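Long-range contact in NTF2-like Protein (PDB 3DMC), which is of unknown function but adopts the cone-like NTF2 fold of the SnoaL-like family, whose members often enclose a ligand pocket or active site: residues A[70-81]-A[92-101]. Numbering follows the deposited sequence.
Sequences SFHTGIQISSLD and FEFRDEGLFL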
ATOM      1  N   SER A  70       7.988  14.760  16.527  1.00 21.52           N
ATOM      2  CA  SER A  70       8.944  15.616  15.796  1.00 22.41           C
ATOM      3  C   SER A  70       8.271  16.460  14.730  1.00 18.02           C
ATOM      4  O   SER A  70       8.888  17.300  14.074  1.00 19.35           O
ATOM      5  CB  SER A  70      10.097  14.803  15.206  1.00 21.77           C
ATOM      6  OG  SER A  70      10.919  14.295  16.248  1.00 26.75           O
ATOM      7  N   PHE A  71       6.968  16.299  14.627  1.00 15.96           N
ATOM      8  CA  PHE A  71       6.197  17.212  13.772  1.00 12.18           C
ATOM      9  C   PHE A  71       5.482  18.262  14.597  1.00 12.60           C
ATOM     10  O   PHE A  71       4.305  18.111  14.972  1.00 13.57           O
ATOM     11  CB  PHE A  71       5.228  16.440  12.904  1.00 15.72           C
ATOM     12  CG  PHE A  71       5.922  15.634  11.848  1.00 14.77           C
ATOM     13  CD1 PHE A  71       6.426  14.379  12.137  1.00 15.44           C
ATOM     14  CD2 PHE A  71       6.176  16.184  10.595  1.00 15.12           C
ATOM     15  CE1 PHE A  71       7.101  13.645  11.149  1.00 13.76           C
ATOM     16  CE2 PHE A  71       6.850  15.454   9.627  1.00 14.82           C
ATOM     17  CZ  PHE A  71       7.319  14.190   9.913  1.00 15.46           C
ATOM     18  N   HIS A  72       6.226  19.320  14.899  1.00 14.26           N
ATOM     19  CA  HIS A  72       5.768  20.277  15.900  1.00 14.38           C
ATOM     20  C   HIS A  72       4.483  20.987  15.494  1.00 14.99           C
ATOM     21  O   HIS A  72       3.729  21.453  16.341  1.00 18.19           O
ATOM     22  CB  HIS A  72       6.860  21.269  16.244  1.00 14.92           C
ATOM     23  CG  HIS A  72       8.021  20.634  16.945  1.00 18.15           C
ATOM     24  ND1 HIS A  72       9.315  21.095  16.823  1.00 20.36           N
ATOM     25  CD2 HIS A  72       8.078  19.551  17.755  1.00 20.36           C
ATOM     26  CE1 HIS A  72      10.116  20.330  17.544  1.00 24.74           C
ATOM     27  NE2 HIS A  72       9.393  19.382  18.113  1.00 28.17           N
ATOM     28  N   THR A  73       4.216  21.041  14.205  1.00 15.29           N
ATOM     29  CA  THR A  73       2.957  21.615  13.734  1.00 16.57           C
ATOM     30  C   THR A  73       2.131  20.622  12.914  1.00 16.18           C
ATOM     31  O   THR A  73       1.213  21.005  12.190  1.00 16.37           O
ATOM     32  CB  THR A  73       3.170  22.880  12.956  1.00 15.49           C
ATOM     33  OG1 THR A  73       4.128  22.669  11.901  1.00 17.06           O
ATOM     34  CG2 THR A  73       3.655  23.982  13.920  1.00 15.87           C
ATOM     35  N   GLY A  74       2.477  19.350  13.101  1.00 14.03           N
ATOM     36  CA  GLY A  74       1.781  18.223  12.486  1.00 13.06           C
ATOM     37  C   GLY A  74       2.143  17.880  11.051  1.00 11.83           C
ATOM     38  O   GLY A  74       3.016  18.454  10.426  1.00 12.97           O
ATOM     39  N   ILE A  75       1.416  16.875  10.589  1.00  7.22           N
ATOM     40  CA  ILE A  75       1.425  16.372   9.206  1.00  9.96           C
ATOM     41  C   ILE A  75       0.043  16.573   8.613  1.00 10.78           C
ATOM     42  O   ILE A  75      -0.974  16.307   9.256  1.00 10.58           O
ATOM     43  CB  ILE A  75       1.761  14.887   9.122  1.00  9.25           C
ATOM     44  CG1 ILE A  75       3.221  14.655   9.499  1.00 12.34           C
ATOM     45  CG2 ILE A  75       1.510  14.308   7.696  1.00  9.74           C
ATOM     46  CD1 ILE A  75       3.518  13.224   9.837  1.00 11.34           C
ATOM     47  N   GLN A  76       0.047  17.111   7.409  1.00 10.53           N
ATOM     48  CA  GLN A  76      -1.164  17.328   6.609  1.00 12.80           C
ATOM     49  C   GLN A  76      -1.305  16.232   5.547  1.00  8.26           C
ATOM     50  O   GLN A  76      -0.304  15.767   4.943  1.00 10.42           O
ATOM     51  CB  GLN A  76      -1.141  18.674   5.889  1.00 16.49           C
ATOM     52  CG  GLN A  76      -1.431  19.870   6.803  1.00 11.69           C
ATOM     53  CD  GLN A  76      -2.820  19.832   7.400  1.00 11.61           C
ATOM     54  OE1 GLN A  76      -3.810  19.653   6.695  1.00 12.47           O
ATOM     55  NE2 GLN A  76      -2.898  19.970   8.737  1.00 13.64           N
ATOM     56  N   ILE A  77      -2.547  15.854   5.317  1.00  9.70           N
ATOM     57  CA  ILE A  77      -2.902  14.978   4.198  1.00 12.88           C
ATOM     58  C   ILE A  77      -3.306  15.870   3.043  1.00 13.69           C
ATOM     59  O   ILE A  77      -4.357  16.527   3.063  1.00 11.95           O
ATOM     60  CB  ILE A  77      -3.986  13.920   4.564  1.00 12.64           C
ATOM     61  CG1 ILE A  77      -3.403  12.940   5.567  1.00 14.61           C
ATOM     62  CG2 ILE A  77      -4.460  13.155   3.326  1.00 12.15           C
ATOM     63  CD1 ILE A  77      -4.317  11.762   5.886  1.00 16.12           C
ATOM     64  N   SER A  78      -2.394  15.901   2.075  1.00 10.50           N
ATOM     65  CA  SER A  78      -2.445  16.800   0.924  1.00 13.19           C
ATOM     66  C   SER A  78      -3.530  16.333  -0.041  1.00 14.71           C
ATOM     67  O   SER A  78      -4.274  17.113  -0.627  1.00 12.18           O
ATOM     68  CB  SER A  78      -1.071  16.870   0.224  1.00 14.50           C
ATOM     69  OG  SER A  78      -0.060  17.356   1.114  1.00 18.26           O
ATOM     70  N   SER A  79      -3.598  15.027  -0.183  1.00 10.94           N
ATOM     71  CA  SER A  79      -4.641  14.389  -1.001  1.00 11.67           C
ATOM     72  C   SER A  79      -4.865  12.962  -0.564  1.00 11.58           C
ATOM     73  O   SER A  79      -3.920  12.245  -0.206  1.00 11.66           O
ATOM     74  CB  SER A  79      -4.284  14.395  -2.489  1.00 12.13           C
ATOM     75  OG  SER A  79      -3.131  13.612  -2.753  1.00 17.26           O
ATOM     76  N   LEU A  80      -6.120  12.573  -0.627  1.00 12.16           N
ATOM     77  CA  LEU A  80      -6.542  11.157  -0.498  1.00 11.20           C
ATOM     78  C   LEU A  80      -6.996  10.671  -1.875  1.00 11.08           C
ATOM     79  O   LEU A  80      -8.059  11.107  -2.376  1.00 11.68           O
ATOM     80  CB  LEU A  80      -7.664  11.006   0.527  1.00  9.27           C
ATOM     81  CG  LEU A  80      -8.192   9.570   0.696  1.00 13.82           C
ATOM     82  CD1 LEU A  80      -7.070   8.582   1.175  1.00  8.95           C
ATOM     83  CD2 LEU A  80      -9.398   9.568   1.648  1.00 14.75           C
ATOM     84  N   ASP A  81      -6.191   9.800  -2.486  1.00  8.71           N
ATOM     85  CA  ASP A  81      -6.255   9.574  -3.936  1.00 10.86           C
ATOM     86  C   ASP A  81      -7.052   8.331  -4.307  1.00 12.75           C
ATOM     87  O   ASP A  81      -7.770   8.323  -5.296  1.00 12.83           O
ATOM     88  CB  ASP A  81      -4.855   9.554  -4.562  1.00 10.82           C
ATOM     89  CG  ASP A  81      -4.133  10.873  -4.362  1.00 17.63           C
ATOM     90  OD1 ASP A  81      -4.759  11.900  -4.612  1.00 16.50           O
ATOM     91  OD2 ASP A  81      -2.986  10.884  -3.916  1.00 22.63           O
ATOM     92  N   PHE A  92      -6.149   3.059   2.132  1.00  9.72           N
ATOM     93  CA  PHE A  92      -6.107   4.480   1.821  1.00  7.84           C
ATOM     94  C   PHE A  92      -4.737   4.786   1.231  1.00  8.32           C
ATOM     95  O   PHE A  92      -3.735   4.640   1.898  1.00 11.10           O
ATOM     96  CB  PHE A  92      -6.309   5.279   3.117  1.00  9.55           C
ATOM     97  CG  PHE A  92      -7.647   5.072   3.748  1.00  9.33           C
ATOM     98  CD1 PHE A  92      -7.850   3.999   4.660  1.00  7.40           C
ATOM     99  CD2 PHE A  92      -8.708   5.924   3.470  1.00 11.40           C
ATOM    100  CE1 PHE A  92      -9.076   3.800   5.230  1.00 13.37           C
ATOM    101  CE2 PHE A  92      -9.939   5.716   4.061  1.00 11.41           C
ATOM    102  CZ  PHE A  92     -10.122   4.658   4.926  1.00 11.57           C
ATOM    103  N   GLU A  93      -4.733   5.239  -0.019  1.00  7.20           N
ATOM    104  CA  GLU A  93      -3.530   5.677  -0.687  1.00  9.03           C
ATOM    105  C   GLU A  93      -3.593   7.197  -0.702  1.00 10.48           C
ATOM    106  O   GLU A  93      -4.505   7.806  -1.314  1.00  6.97           O
ATOM    107  CB  GLU A  93      -3.434   5.154  -2.117  1.00  8.77           C
ATOM    108  CG  GLU A  93      -3.258   3.658  -2.259  1.00  8.38           C
ATOM    109  CD  GLU A  93      -3.237   3.234  -3.712  1.00 10.18           C
ATOM    110  OE1 GLU A  93      -2.359   3.769  -4.455  1.00  8.00           O
ATOM    111  OE2 GLU A  93      -4.085   2.387  -4.090  1.00 10.73           O
ATOM    112  N   PHE A  94      -2.605   7.784  -0.046  1.00  7.82           N
ATOM    113  CA  PHE A  94      -2.582   9.239   0.173  1.00  8.84           C
ATOM    114  C   PHE A  94      -1.195   9.894   0.023  1.00 10.78           C
ATOM    115  O   PHE A  94      -0.155   9.227  -0.072  1.00  7.25           O
ATOM    116  CB  PHE A  94      -3.269   9.624   1.498  1.00 11.25           C
ATOM    117  CG  PHE A  94      -2.540   9.164   2.735  1.00 11.00           C
ATOM    118  CD1 PHE A  94      -2.800   7.929   3.318  1.00  9.94           C
ATOM    119  CD2 PHE A  94      -1.589   9.980   3.330  1.00 12.31           C
ATOM    120  CE1 PHE A  94      -2.123   7.532   4.451  1.00  9.40           C
ATOM    121  CE2 PHE A  94      -0.913   9.579   4.450  1.00 10.52           C
ATOM    122  CZ  PHE A  94      -1.175   8.351   5.020  1.00 11.69           C
ATOM    123  N   ARG A  95      -1.222  11.225  -0.021  1.00  9.99           N
ATOM    124  CA  ARG A  95       0.002  12.059  -0.097  1.00  7.97           C
ATOM    125  C   ARG A  95      -0.010  12.955   1.114  1.00  8.47           C
ATOM    126  O   ARG A  95      -1.078  13.476   1.489  1.00  9.57           O
ATOM    127  CB  ARG A  95       0.040  12.895  -1.407  1.00  8.94           C
ATOM    128  CG  ARG A  95       0.181  12.075  -2.699  1.00 10.05           C
ATOM    129  CD  ARG A  95      -0.175  12.826  -3.975  1.00 13.83           C
ATOM    130  NE  ARG A  95       0.648  14.046  -4.062  1.00 17.56           N
ATOM    131  CZ  ARG A  95       0.210  15.274  -3.761  1.00 21.76           C
ATOM    132  NH1 ARG A  95      -1.046  15.466  -3.371  1.00 20.76           N
ATOM    133  NH2 ARG A  95       1.034  16.323  -3.851  1.00 19.40           N
ATOM    134  N   ASP A  96       1.147  13.074   1.777  1.00  6.95           N
ATOM    135  CA  ASP A  96       1.218  13.868   2.983  1.00  9.55           C
ATOM    136  C   ASP A  96       2.455  14.747   3.025  1.00  8.64           C
ATOM    137  O   ASP A  96       3.403  14.626   2.213  1.00 10.93           O
ATOM    138  CB  ASP A  96       1.019  13.021   4.253  1.00  9.23           C
ATOM    139  CG  ASP A  96       2.152  12.038   4.543  1.00 10.58           C
ATOM    140  OD1 ASP A  96       3.133  11.963   3.770  1.00 10.44           O
ATOM    141  OD2 ASP A  96       2.017  11.330   5.584  1.00 11.61           O
ATOM    142  N   GLU A  97       2.385  15.675   3.950  1.00 10.41           N
ATOM    143  CA  GLU A  97       3.512  16.574   4.207  1.00 10.22           C
ATOM    144  C   GLU A  97       3.444  17.281   5.530  1.00 11.86           C
ATOM    145  O   GLU A  97       2.371  17.573   6.058  1.00 12.31           O
ATOM    146  CB  GLU A  97       3.635  17.603   3.111  1.00 13.69           C
ATOM    147  CG  GLU A  97       2.495  18.541   3.033  1.00 21.95           C
ATOM    148  CD  GLU A  97       2.706  19.575   1.935  1.00 30.96           C
ATOM    149  OE1 GLU A  97       3.738  19.481   1.222  1.00 34.32           O
ATOM    150  OE2 GLU A  97       1.854  20.473   1.796  1.00 46.14           O
ATOM    151  N   GLY A  98       4.639  17.541   6.033  1.00 13.06           N
ATOM    152  CA  GLY A  98       4.834  18.313   7.285  1.00 13.15           C
ATOM    153  C   GLY A  98       6.285  18.574   7.595  1.00 14.46           C
ATOM    154  O   GLY A  98       7.170  17.995   6.988  1.00 11.40           O
ATOM    155  N   LEU A  99       6.503  19.494   8.529  1.00 13.92           N
ATOM    156  CA  LEU A  99       7.853  19.815   8.986  1.00 11.31           C
ATOM    157  C   LEU A  99       8.312  18.874  10.066  1.00  9.79           C
ATOM    158  O   LEU A  99       7.758  18.803  11.166  1.00 10.09           O
ATOM    159  CB  LEU A  99       7.977  21.275   9.458  1.00 11.69           C
ATOM    160  CG  LEU A  99       7.702  22.346   8.402  1.00 12.92           C
ATOM    161  CD1 LEU A  99       7.957  23.721   8.996  1.00 11.22           C
ATOM    162  CD2 LEU A  99       8.537  22.171   7.155  1.00  8.06           C
ATOM    163  N   PHE A 100       9.411  18.208   9.722  1.00 10.02           N
ATOM    164  CA  PHE A 100      10.107  17.303  10.616  1.00 13.17           C
ATOM    165  C   PHE A 100      11.262  18.104  11.187  1.00 13.23           C
ATOM    166  O   PHE A 100      12.252  18.307  10.526  1.00 13.92           O
ATOM    167  CB  PHE A 100      10.596  16.065   9.834  1.00 14.87           C
ATOM    168  CG  PHE A 100      11.484  15.163  10.621  1.00 18.17           C
ATOM    169  CD1 PHE A 100      11.063  14.633  11.813  1.00 19.93           C
ATOM    170  CD2 PHE A 100      12.741  14.801  10.135  1.00 28.87           C
ATOM    171  CE1 PHE A 100      11.872  13.786  12.534  1.00 19.08           C
ATOM    172  CE2 PHE A 100      13.559  13.942  10.849  1.00 25.06           C
ATOM    173  CZ  PHE A 100      13.130  13.439  12.056  1.00 24.50           C
ATOM    174  N   LEU A 101      11.086  18.600  12.403  1.00 14.16           N
ATOM    175  CA  LEU A 101      12.072  19.492  13.030  1.00 12.87           C
ATOM    176  C   LEU A 101      12.498  20.558  12.013  1.00 13.12           C
ATOM    177  O   LEU A 101      13.690  20.823  11.744  1.00 14.45           O
ATOM    178  CB  LEU A 101      13.298  18.728  13.565  1.00 15.58           C
ATOM    179  CG  LEU A 101      13.063  17.539  14.469  1.00 15.69           C
ATOM    180  CD1 LEU A 101      14.408  16.852  14.788  1.00 23.51           C
ATOM    181  CD2 LEU A 101      12.299  17.943  15.729  1.00 23.16           C
TER
HETATM  182  O   HOH W   1       8.757  20.680  12.919  1.00 17.87           O
HETATM  183  O   HOH W   2       5.255  19.721  11.954  1.00 14.29           O
HETATM  184  O   HOH W   3       4.266  21.102   9.424  1.00 14.99           O
HETATM  185  O   HOH W   4       1.972  20.080   8.170  1.00 32.27           O
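Two strong bonds join Arg95 and Ser79: Arg95 N bonds to Ser79 O, and Arg95 NH1 reaches Ser79 OG at 2.9 Å, with the hydroxyl lying in the guanidinium plane. A bend at chi3 (56°) turns the guanidinium edge toward Ser79. Ser79 OG in turn donates to the syn side of Asp81 OD2 (3.0 Å), so the hydroxyl relays between guanidinium and carboxylate, while Arg95 NE binds the carbonyl of Asn134. With an alanine at Arg95, Ser79 OG and the Asn134 carbonyl are likely to lose these donors. A classic beta bulge sets two residues, Ser78 and Ser79, opposite the single Arg95: Ser78 N bonds to Arg95 O at 2.8 Å, Ser79 N only weakly. On either side of the bulge, Gln76 and Glu97 exchange two backbone bonds and Asp81 N bonds to Glu93 O. Past Gly98 direct pairing gives way to water, one molecule linking Thr73 N and Gly74 O to Leu99 O, before Leu101 N bonds to Ser70 O. On the face toward helix 9-27, Ile77 CD1 sits over the Phe94 ring and Leu80 CD1 meets the edge of Phe92 (3.9 Å to CD2). The Phe71 ring lies between Phe100 CA and Ile75 CG1, one on each face. The hairpin's faces thus differ: Arg95, Ser79 and Asp81 tie one, while the other, mostly apolar, packs on Phe18 and carries buried Asp96 beside an acetate that may mark a pocket.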